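Local coordinates for phosphate binding protein (Planctomyces limnophilus, PDB 4JWO) that probably binds phosphate and takes part in its transport across the cytoplasmic membrane, as a member of the PstS family, at residues 155-160 against 257-262; 160-165 against 178-183; 204-209 against 280-285; 145-150 against 239-244. One frame throughout, in Å; residues are numbered along the deposited sequence. Where two conformers were deposited one is given.

Contact 1 (155-160 against 257-262); sequences AECMTV and KISDGK
E156 and K257 open a short parallel pairing in which strand 157-159 runs beside strand 254-259 at one margin of the mixed sheet of this periplasmic-binding-protein fold. Four backbone bonds use the donors and acceptors that face across the pairing. K257 N gives to E156 O at 2.8 Å, M158 N to K257 O, S259 N to M158 O in an almost straight bond (172°), and V160 N to S259 O. C157 and T159 turn their own N-H and C=O groups away from the neighbouring strand, yet their CA-H groups rest on K257 O and S259 O, the usual extra contacts of paired strands. E156 O has a second donor in a water that also reaches K257 NZ weakly. A firmer bridge joins the charged ends: a second water accepts from K257 NZ and donates to E156 OE1, each at 2.8 Å, while E156 OE2 forms a salt bridge with K254. Long, flexible charged chains suit this partly exposed margin. T159, just ahead of helix 160-167, uses its hydroxyl to cap E162 N, a common task of threonine at an N-cap. On the opposite face M158 and I258 are buried against L163 of that helix. D260 OD1 accepts from K262 N in an Asx turn and also from A264 N. C157 is in a disulfide with C266, whose backbone N is bonded to S259 OG; with C157 SG anti to its backbone N (chi1 180°), that sulfur lies 3.5 Å from S259 OG.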
# COMPACT_ATOMS: atom_id res chain seq x y z
N ALA A 155 17.48 3.04 -18.60
CA ALA A 155 16.17 3.29 -17.97
C ALA A 155 16.27 3.58 -16.48
O ALA A 155 15.36 3.25 -15.71
CB ALA A 155 15.21 2.13 -18.22
N GLU A 156 17.36 4.22 -16.06
CA GLU A 156 17.62 4.44 -14.64
C GLU A 156 16.63 5.40 -13.97
O GLU A 156 16.42 5.34 -12.76
CB GLU A 156 19.07 4.89 -14.41
CG GLU A 156 20.05 3.79 -14.78
CD GLU A 156 21.47 4.14 -14.41
OE1 GLU A 156 21.70 5.30 -14.00
OE2 GLU A 156 22.35 3.25 -14.53
N CYS A 157 16.05 6.28 -14.77
CA CYS A 157 14.98 7.16 -14.32
C CYS A 157 13.83 7.07 -15.30
O CYS A 157 14.04 7.15 -16.51
CB CYS A 157 15.45 8.61 -14.23
SG CYS A 157 14.08 9.68 -13.66
N MSE A 158 12.61 6.85 -14.80
CA MSE A 158 11.44 6.74 -15.67
C MSE A 158 10.32 7.58 -15.11
O MSE A 158 10.29 7.85 -13.92
CB MSE A 158 10.99 5.28 -15.78
CG MSE A 158 12.06 4.38 -16.38
SE MSE A 158 11.51 2.54 -16.52
CE MSE A 158 10.14 2.75 -17.88
N THR A 159 9.40 7.97 -15.98
CA THR A 159 8.25 8.75 -15.56
C THR A 159 7.07 7.83 -15.29
O THR A 159 7.02 6.71 -15.81
CB THR A 159 7.83 9.79 -16.62
OG1 THR A 159 7.37 9.11 -17.79
CG2 THR A 159 9.01 10.68 -16.98
N VAL A 160 6.12 8.32 -14.51
CA VAL A 160 4.86 7.61 -14.34
C VAL A 160 4.19 7.43 -15.70
O VAL A 160 3.66 6.36 -15.99
CB VAL A 160 3.93 8.34 -13.36
CG1 VAL A 160 2.51 7.78 -13.43
CG2 VAL A 160 4.49 8.22 -11.96
N LYS A 257 14.61 5.15 -10.58
CA LYS A 257 14.23 6.43 -10.00
C LYS A 257 12.97 6.92 -10.69
O LYS A 257 12.84 6.76 -11.90
CB LYS A 257 15.37 7.43 -10.15
CG LYS A 257 16.68 6.94 -9.56
CD LYS A 257 17.78 7.95 -9.78
CE LYS A 257 19.03 7.58 -9.00
NZ LYS A 257 19.56 6.25 -9.38
N ILE A 258 12.05 7.51 -9.93
CA ILE A 258 10.71 7.80 -10.42
C ILE A 258 10.39 9.29 -10.51
O ILE A 258 10.53 10.03 -9.52
CB ILE A 258 9.64 7.09 -9.55
CG1 ILE A 258 9.86 5.58 -9.53
CG2 ILE A 258 8.22 7.40 -10.04
CD1 ILE A 258 9.63 4.89 -10.88
N SER A 259 9.98 9.74 -11.69
CA SER A 259 9.48 11.10 -11.87
C SER A 259 7.97 11.08 -12.05
O SER A 259 7.46 10.22 -12.76
CB SER A 259 10.11 11.75 -13.09
OG SER A 259 11.50 11.94 -12.89
N ASP A 260 7.27 12.03 -11.44
CA ASP A 260 5.82 12.05 -11.51
C ASP A 260 5.23 13.22 -12.31
O ASP A 260 4.01 13.36 -12.38
CB ASP A 260 5.20 11.99 -10.10
CG ASP A 260 5.34 13.29 -9.33
OD1 ASP A 260 6.10 14.19 -9.75
OD2 ASP A 260 4.68 13.40 -8.26
N GLY A 261 6.08 14.06 -12.90
CA GLY A 261 5.60 15.20 -13.66
C GLY A 261 5.16 16.36 -12.79
O GLY A 261 4.70 17.39 -13.29
N LYS A 262 5.28 16.19 -11.48
CA LYS A 262 4.95 17.26 -10.55
C LYS A 262 6.20 17.69 -9.79
O LYS A 262 7.08 18.33 -10.35
CB LYS A 262 3.85 16.82 -9.58
CG LYS A 262 2.59 16.31 -10.26
CD LYS A 262 1.67 15.63 -9.26
CE LYS A 262 0.66 14.73 -9.95
NZ LYS A 262 0.01 13.79 -8.99
O HOH W 1 18.14 3.69 -11.27
O HOH W 2 20.59 6.86 -11.96

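Contact 2 (160-165 against 178-183); sequences VAELNK and EVREGW
E178 meets K165 through its backbone: K165 NZ donates to E178 O at 2.9 Å, with the carboxylate of E178 turned to the backbone N atoms of S174 and K175. The lysine chain is extended beyond CG, and its CG lies anti to the backbone N (chi1 -165°), a course that carries the ammonium from the exposed helix surface to two neighbouring carbonyls. The second is V179 O, which K165 NZ approaches at 3.1 Å from above the carbonyl plane. V179 also sets CG1 against the aliphatic part of E162, 3.7 Å from E162 CB, a fitting place for a compact branched residue that is buried against V173 and I188 as well. Here, in the periplasmic-binding-protein fold, the loop after helix 160-167 folds back on that helix before strand 189-192 begins. R180 then grips E162 side-on. R180 NH2 meets the syn lone pair of E162 OE1 at 2.8 Å, in the guanidinium plane, and R180 NE gives to E162 OE2, also at 2.8 Å; the carboxylate and guanidinium planes are 29° apart. A water donates to both E162 OE2 and V179 O. An alanine in place of E162 would probably leave the R180 guanidinium without its carboxylate mate and freer to turn. From R180 to W183 the chain makes a type II beta turn, with G182 at the positive phi suited to glycine. W183 folds back so that R180 CB stands 3.7 Å above the plane of the W183 ring, over its centre, and W183 CZ2 lies 3.4 Å above the R180 guanidinium plane, offset toward the rim.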
# COMPACT_ATOMS: atom_id res chain seq x y z
N VAL A 160 6.12 8.32 -14.51
CA VAL A 160 4.86 7.61 -14.34
C VAL A 160 4.19 7.43 -15.70
O VAL A 160 3.66 6.36 -15.99
CB VAL A 160 3.93 8.34 -13.36
CG1 VAL A 160 2.51 7.78 -13.43
CG2 VAL A 160 4.49 8.22 -11.96
N ALA A 161 4.26 8.46 -16.54
CA ALA A 161 3.69 8.37 -17.88
C ALA A 161 4.32 7.23 -18.69
O ALA A 161 3.61 6.52 -19.40
CB ALA A 161 3.82 9.70 -18.61
N GLU A 162 5.63 7.06 -18.57
CA GLU A 162 6.29 5.96 -19.27
C GLU A 162 5.87 4.61 -18.73
O GLU A 162 5.65 3.67 -19.48
CB GLU A 162 7.81 6.11 -19.23
CG GLU A 162 8.29 7.14 -20.23
CD GLU A 162 9.69 7.63 -19.96
OE1 GLU A 162 10.23 7.38 -18.86
OE2 GLU A 162 10.25 8.29 -20.86
N LEU A 163 5.73 4.53 -17.41
CA LEU A 163 5.28 3.28 -16.81
C LEU A 163 3.86 2.96 -17.26
O LEU A 163 3.51 1.79 -17.47
CB LEU A 163 5.41 3.35 -15.28
CG LEU A 163 6.89 3.36 -14.82
CD1 LEU A 163 7.02 3.79 -13.35
CD2 LEU A 163 7.55 2.00 -15.02
N ASN A 164 3.03 3.98 -17.42
CA ASN A 164 1.66 3.80 -17.90
C ASN A 164 1.66 3.34 -19.35
O ASN A 164 0.88 2.49 -19.75
CB ASN A 164 0.84 5.08 -17.70
CG ASN A 164 -0.50 5.02 -18.38
OD1 ASN A 164 -0.77 5.80 -19.31
ND2 ASN A 164 -1.37 4.12 -17.94
N LYS A 165 2.56 3.91 -20.14
CA LYS A 165 2.71 3.51 -21.53
C LYS A 165 2.99 2.01 -21.64
O LYS A 165 2.51 1.33 -22.54
CB LYS A 165 3.85 4.32 -22.16
CG LYS A 165 3.91 4.30 -23.66
CD LYS A 165 5.04 5.21 -24.13
CE LYS A 165 5.03 5.40 -25.63
NZ LYS A 165 6.18 6.25 -26.05
N GLU A 178 10.13 1.65 -27.80
CA GLU A 178 8.77 2.14 -27.92
C GLU A 178 8.37 2.98 -26.72
O GLU A 178 7.34 3.66 -26.75
CB GLU A 178 7.79 0.96 -28.09
CG GLU A 178 7.91 0.27 -29.44
CD GLU A 178 7.17 -1.05 -29.51
OE1 GLU A 178 6.98 -1.69 -28.45
OE2 GLU A 178 6.77 -1.47 -30.62
N VAL A 179 9.18 2.95 -25.66
CA VAL A 179 8.88 3.71 -24.44
C VAL A 179 9.44 5.12 -24.52
O VAL A 179 8.75 6.09 -24.24
CB VAL A 179 9.41 3.00 -23.18
CG1 VAL A 179 8.97 3.77 -21.92
CG2 VAL A 179 8.89 1.58 -23.14
N ARG A 180 10.70 5.23 -24.90
CA ARG A 180 11.35 6.52 -25.05
C ARG A 180 12.25 6.50 -26.28
O ARG A 180 12.94 5.50 -26.53
CB ARG A 180 12.18 6.88 -23.82
CG ARG A 180 12.79 8.29 -23.86
CD ARG A 180 13.70 8.53 -22.68
NE ARG A 180 12.99 8.40 -21.41
CZ ARG A 180 13.49 8.75 -20.24
NH1 ARG A 180 14.70 9.29 -20.17
NH2 ARG A 180 12.77 8.58 -19.13
N GLU A 181 12.23 7.60 -27.03
CA GLU A 181 13.03 7.77 -28.24
C GLU A 181 14.47 7.38 -28.00
O GLU A 181 15.11 7.88 -27.07
CB GLU A 181 13.00 9.25 -28.68
CG GLU A 181 13.82 9.53 -29.92
CD GLU A 181 13.14 9.04 -31.18
OE1 GLU A 181 11.90 8.89 -31.17
OE2 GLU A 181 13.85 8.81 -32.19
N GLY A 182 14.97 6.46 -28.82
CA GLY A 182 16.38 6.13 -28.80
C GLY A 182 16.77 4.94 -27.94
O GLY A 182 17.86 4.42 -28.09
N TRP A 183 15.88 4.51 -27.06
CA TRP A 183 16.18 3.35 -26.21
C TRP A 183 16.32 2.10 -27.09
O TRP A 183 15.80 2.06 -28.21
CB TRP A 183 15.09 3.16 -25.15
CG TRP A 183 15.23 4.06 -23.97
CD1 TRP A 183 16.19 5.01 -23.77
CD2 TRP A 183 14.39 4.08 -22.81
NE1 TRP A 183 16.00 5.62 -22.55
CE2 TRP A 183 14.90 5.07 -21.94
CE3 TRP A 183 13.26 3.35 -22.41
CZ2 TRP A 183 14.32 5.36 -20.70
CZ3 TRP A 183 12.67 3.64 -21.19
CH2 TRP A 183 13.21 4.63 -20.34
O HOH W 3 9.00 8.66 -23.26

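Contact 3 (204-209 against 280-285); sequences TEVING and TPLSRP
V206 packs against P281 and L282 at the middle of this contact. Its CB lies 3.9 Å from P281 CB. With CG1 anti to the carbonyl carbon (chi1 -57°), V206 CG2 approaches L282 CD2 to 3.7 Å. A beta-branched side chain suits the spot because its two methyls serve different partners: V206 CG1 lies 4.1 Å from R284 NH1. I207 CD1 is more loosely placed, 4.5 Å from L282 CD2. Beside these apolar groups E205 and R284 form a salt bridge. The carboxylate stands at the guanidinium edge, the two planes 54° apart, and its bonds are long and weak: R284 NH1 lies 3.1 Å from E205 OE2 and 3.3 Å from E205 OE1, and R284 NH2 is farther still from OE1. Both chains are extended, so the two opposite charges meet although the backbones stand well apart. Farther out, Y202 supports the arrangement twice, with its hydroxyl bonded to P281 O and its ring in a cation-pi contact with R284. A cis peptide bond precedes P281 in the loop that leads into strand 283-291, and backbone bonds from L282 to L144 and from R284 to D142 tie that segment to strand 134-148. I207 and P281 also meet V160 of helix 160-167. The end of helix 198-208 thus lies against the loop entering strand 283-291 and its first residues, in the alpha/beta periplasmic-binding-protein fold.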
# COMPACT_ATOMS: atom_id res chain seq x y z
N THR A 204 -1.20 -0.52 -10.08
CA THR A 204 -2.11 -0.16 -11.17
C THR A 204 -2.89 1.11 -10.88
O THR A 204 -3.12 1.91 -11.78
CB THR A 204 -3.07 -1.32 -11.54
OG1 THR A 204 -3.90 -1.63 -10.41
CG2 THR A 204 -2.28 -2.54 -11.95
N GLU A 205 -3.30 1.32 -9.63
CA GLU A 205 -4.04 2.53 -9.27
C GLU A 205 -3.24 3.79 -9.61
O GLU A 205 -3.75 4.71 -10.25
CB GLU A 205 -4.37 2.55 -7.76
CG GLU A 205 -5.02 3.84 -7.26
CD GLU A 205 -5.15 3.87 -5.73
OE1 GLU A 205 -5.14 2.79 -5.10
OE2 GLU A 205 -5.27 4.98 -5.17
N VAL A 206 -1.98 3.82 -9.20
CA VAL A 206 -1.24 5.08 -9.31
C VAL A 206 -0.51 5.23 -10.63
O VAL A 206 -0.19 6.35 -11.03
CB VAL A 206 -0.30 5.32 -8.10
CG1 VAL A 206 -1.12 5.31 -6.81
CG2 VAL A 206 0.83 4.29 -8.07
N ILE A 207 -0.29 4.12 -11.32
CA ILE A 207 0.35 4.16 -12.64
C ILE A 207 -0.67 4.25 -13.77
O ILE A 207 -0.50 5.04 -14.71
CB ILE A 207 1.29 2.95 -12.86
CG1 ILE A 207 2.45 2.98 -11.85
CG2 ILE A 207 1.82 2.94 -14.28
CD1 ILE A 207 3.23 4.30 -11.83
N ASN A 208 -1.75 3.47 -13.68
CA ASN A 208 -2.74 3.45 -14.75
C ASN A 208 -4.00 4.24 -14.46
O ASN A 208 -4.68 4.70 -15.38
CB ASN A 208 -3.11 2.01 -15.10
CG ASN A 208 -1.95 1.24 -15.68
OD1 ASN A 208 -1.04 1.83 -16.25
ND2 ASN A 208 -1.96 -0.08 -15.52
N GLY A 209 -4.34 4.40 -13.19
CA GLY A 209 -5.57 5.08 -12.82
C GLY A 209 -6.55 4.28 -11.98
O GLY A 209 -6.32 3.11 -11.67
N THR A 280 7.02 9.82 -4.55
CA THR A 280 5.60 9.75 -4.89
C THR A 280 5.46 9.54 -6.41
O THR A 280 6.24 10.09 -7.19
CB THR A 280 4.87 11.03 -4.38
OG1 THR A 280 3.45 10.90 -4.55
CG2 THR A 280 5.37 12.28 -5.10
N PRO A 281 4.46 8.77 -6.84
CA PRO A 281 3.34 8.17 -6.09
C PRO A 281 3.55 6.77 -5.52
O PRO A 281 2.59 6.22 -4.96
CB PRO A 281 2.24 8.10 -7.15
CG PRO A 281 3.01 7.75 -8.40
CD PRO A 281 4.33 8.52 -8.28
N LEU A 282 4.74 6.20 -5.64
CA LEU A 282 4.93 4.80 -5.28
C LEU A 282 5.29 4.52 -3.81
O LEU A 282 5.63 3.40 -3.46
CB LEU A 282 5.92 4.13 -6.25
CG LEU A 282 5.35 3.99 -7.66
CD1 LEU A 282 6.44 3.57 -8.64
CD2 LEU A 282 4.23 2.97 -7.67
N SER A 283 5.20 5.54 -2.96
CA SER A 283 5.06 5.27 -1.52
C SER A 283 3.96 6.14 -0.99
O SER A 283 3.75 7.26 -1.47
CB SER A 283 6.37 5.45 -0.74
OG SER A 283 6.76 6.82 -0.62
N ARG A 284 3.22 5.63 -0.01
CA ARG A 284 2.12 6.38 0.57
C ARG A 284 1.76 5.82 1.93
O ARG A 284 1.99 4.64 2.20
CB ARG A 284 0.89 6.30 -0.35
CG ARG A 284 0.28 4.91 -0.46
CD ARG A 284 -0.81 4.93 -1.49
NE ARG A 284 -1.35 3.60 -1.76
CZ ARG A 284 -2.34 3.37 -2.61
NH1 ARG A 284 -2.90 4.37 -3.28
NH2 ARG A 284 -2.77 2.14 -2.81
N PRO A 285 1.18 6.67 2.80
CA PRO A 285 0.78 6.21 4.13
C PRO A 285 -0.48 5.37 4.06
O PRO A 285 -1.31 5.56 3.17
CB PRO A 285 0.53 7.52 4.88
CG PRO A 285 0.16 8.52 3.80
CD PRO A 285 0.98 8.11 2.60

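Contact 4 (145-150 against 239-244). With FMT (formic acid), chain E.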
# COMPACT_ATOMS: atom_id res chain seq x y z
N THR A 145 8.75 -0.65 -5.37
CA THR A 145 9.88 -0.34 -6.25
C THR A 145 9.65 -0.90 -7.64
O THR A 145 9.17 -2.02 -7.81
CB THR A 145 11.19 -0.93 -5.73
OG1 THR A 145 11.03 -2.35 -5.56
CG2 THR A 145 11.56 -0.30 -4.40
N VAL A 146 10.00 -0.10 -8.63
CA VAL A 146 10.16 -0.58 -10.00
C VAL A 146 11.64 -0.92 -10.16
O VAL A 146 12.51 -0.14 -9.79
CB VAL A 146 9.78 0.51 -11.00
CG1 VAL A 146 10.08 0.06 -12.42
CG2 VAL A 146 8.29 0.84 -10.83
N VAL A 147 11.91 -2.11 -10.69
CA VAL A 147 13.29 -2.57 -10.81
C VAL A 147 13.64 -2.95 -12.23
O VAL A 147 12.79 -3.40 -13.01
CB VAL A 147 13.56 -3.79 -9.88
CG1 VAL A 147 13.45 -3.37 -8.42
CG2 VAL A 147 12.59 -4.94 -10.18
N ILE A 148 14.90 -2.74 -12.58
CA ILE A 148 15.46 -3.20 -13.83
C ILE A 148 16.70 -4.03 -13.54
O ILE A 148 17.17 -4.09 -12.39
CB ILE A 148 15.78 -2.03 -14.78
CG1 ILE A 148 16.64 -0.98 -14.07
CG2 ILE A 148 14.48 -1.40 -15.26
CD1 ILE A 148 17.03 0.23 -14.95
N ASN A 149 17.23 -4.70 -14.55
CA ASN A 149 18.44 -5.48 -14.37
C ASN A 149 19.59 -4.50 -14.21
O ASN A 149 19.59 -3.45 -14.84
CB ASN A 149 18.66 -6.36 -15.60
CG ASN A 149 19.81 -7.29 -15.44
OD1 ASN A 149 20.96 -6.94 -15.73
ND2 ASN A 149 19.53 -8.51 -14.98
N PRO A 150 20.58 -4.83 -13.36
CA PRO A 150 21.66 -3.86 -13.17
C PRO A 150 22.42 -3.51 -14.45
O PRO A 150 23.04 -2.45 -14.50
CB PRO A 150 22.58 -4.56 -12.17
CG PRO A 150 21.64 -5.40 -11.37
CD PRO A 150 20.68 -5.95 -12.41
N GLY A 239 10.38 -4.88 -13.61
CA GLY A 239 9.48 -5.52 -12.67
C GLY A 239 9.00 -4.55 -11.61
O GLY A 239 9.54 -3.46 -11.47
N TYR A 240 7.96 -4.94 -10.88
CA TYR A 240 7.57 -4.18 -9.69
C TYR A 240 7.17 -5.11 -8.57
O TYR A 240 6.67 -6.21 -8.81
CB TYR A 240 6.43 -3.18 -9.98
CG TYR A 240 5.06 -3.77 -10.22
CD1 TYR A 240 4.18 -3.97 -9.16
CD2 TYR A 240 4.63 -4.10 -11.50
CE1 TYR A 240 2.91 -4.50 -9.38
CE2 TYR A 240 3.35 -4.65 -11.73
CZ TYR A 240 2.50 -4.83 -10.65
OH TYR A 240 1.23 -5.34 -10.85
N PHE A 241 7.42 -4.66 -7.35
CA PHE A 241 7.07 -5.38 -6.13
C PHE A 241 7.34 -4.49 -4.93
O PHE A 241 7.85 -3.38 -5.08
CB PHE A 241 7.76 -6.77 -6.01
CG PHE A 241 9.21 -6.80 -6.45
CD1 PHE A 241 10.21 -6.20 -5.68
CD2 PHE A 241 9.58 -7.46 -7.60
CE1 PHE A 241 11.56 -6.25 -6.09
CE2 PHE A 241 10.91 -7.53 -8.00
CZ PHE A 241 11.89 -6.92 -7.25
N GLY A 242 6.99 -4.96 -3.74
CA GLY A 242 7.13 -4.15 -2.55
C GLY A 242 8.58 -3.85 -2.24
O GLY A 242 9.48 -4.63 -2.54
N TYR A 243 8.80 -2.70 -1.61
CA TYR A 243 10.14 -2.20 -1.32
C TYR A 243 11.00 -3.20 -0.53
O TYR A 243 12.21 -3.30 -0.76
CB TYR A 243 10.04 -0.86 -0.58
CG TYR A 243 11.38 -0.36 -0.11
CD1 TYR A 243 12.23 0.32 -0.97
CD2 TYR A 243 11.81 -0.60 1.20
CE1 TYR A 243 13.48 0.77 -0.53
CE2 TYR A 243 13.04 -0.16 1.63
CZ TYR A 243 13.86 0.52 0.77
OH TYR A 243 15.10 0.95 1.21
N ALA A 244 10.38 -3.94 0.39
CA ALA A 244 11.13 -4.86 1.24
C ALA A 244 11.87 -5.88 0.40
O ALA A 244 13.00 -6.25 0.72
CB ALA A 244 10.21 -5.56 2.24
C FMT E . 15.77 -0.36 3.94
O1 FMT E . 16.61 -0.13 3.06
O2 FMT E . 15.44 -1.48 4.32
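T145 and F241 begin an antiparallel pairing of strands 134-148 and 237-242 in the mixed sheet of the periplasmic-binding-protein fold. They are a hydrogen-bonded pair: T145 N gives to F241 O at 2.9 Å, and F241 N returns a longer bond to T145 O. T145 OG1 adds a weak bond to F241 O, a useful outlet for a buried hydroxyl, and T145 CG2 lies 3.5 Å from Y243 CD1 at the ring edge. An alanine in place of Y243 would probably leave T145 CG2 without the ring edge beside it and a formic acid without its hydroxyl donor. V146 and Y240 are the non-hydrogen-bonded pair, where CA-H groups rest on carbonyls, V146 CA on G239 O and Y240 CA on T145 O. Their side chains share one face; the Y240 ring leads away to stack on F203 and to meet W167 edge-to-face, while V146 packs on V256. V147 closes the pairing with G239 through two more bonds, V147 N to G239 O at 2.8 Å and G239 N to V147 O at 2.9 Å. Glycine suits this position, since a CB there would come close to V147 CG2. That methyl instead meets the F241 ring, which L227 and V228 of helix 224-233 also touch. Back beside T145, Y243 follows N-cap G242 and meets the formic acid, probably from the crystallisation liquor; Y243 OH donates to its O1 at 2.6 Å.

Overall arrangement
Contacts 1 and 4 are strand pairings in one sheet, parallel and antiparallel respectively, joined through neighbouring strands 254-259 and 134-148; strand 283-291 of contact 3 pairs with the latter on the same edge as 254-259, opposite 237-242. Contact 4 is the buried one, held by backbone bonds and aromatic and aliphatic packing. Contact 1, nearer the surface, adds water bridges and a disulfide. Contact 2 lies farthest out, about 24 Å from the chain centre, and relies on charged groups, whereas contact 3, only about 9 Å from it, mixes apolar packing with a weaker salt bridge. V160 belongs to contacts 1 and 2 and touches contact 3, while L163 of contact 2 reaches I258, I207 and V146.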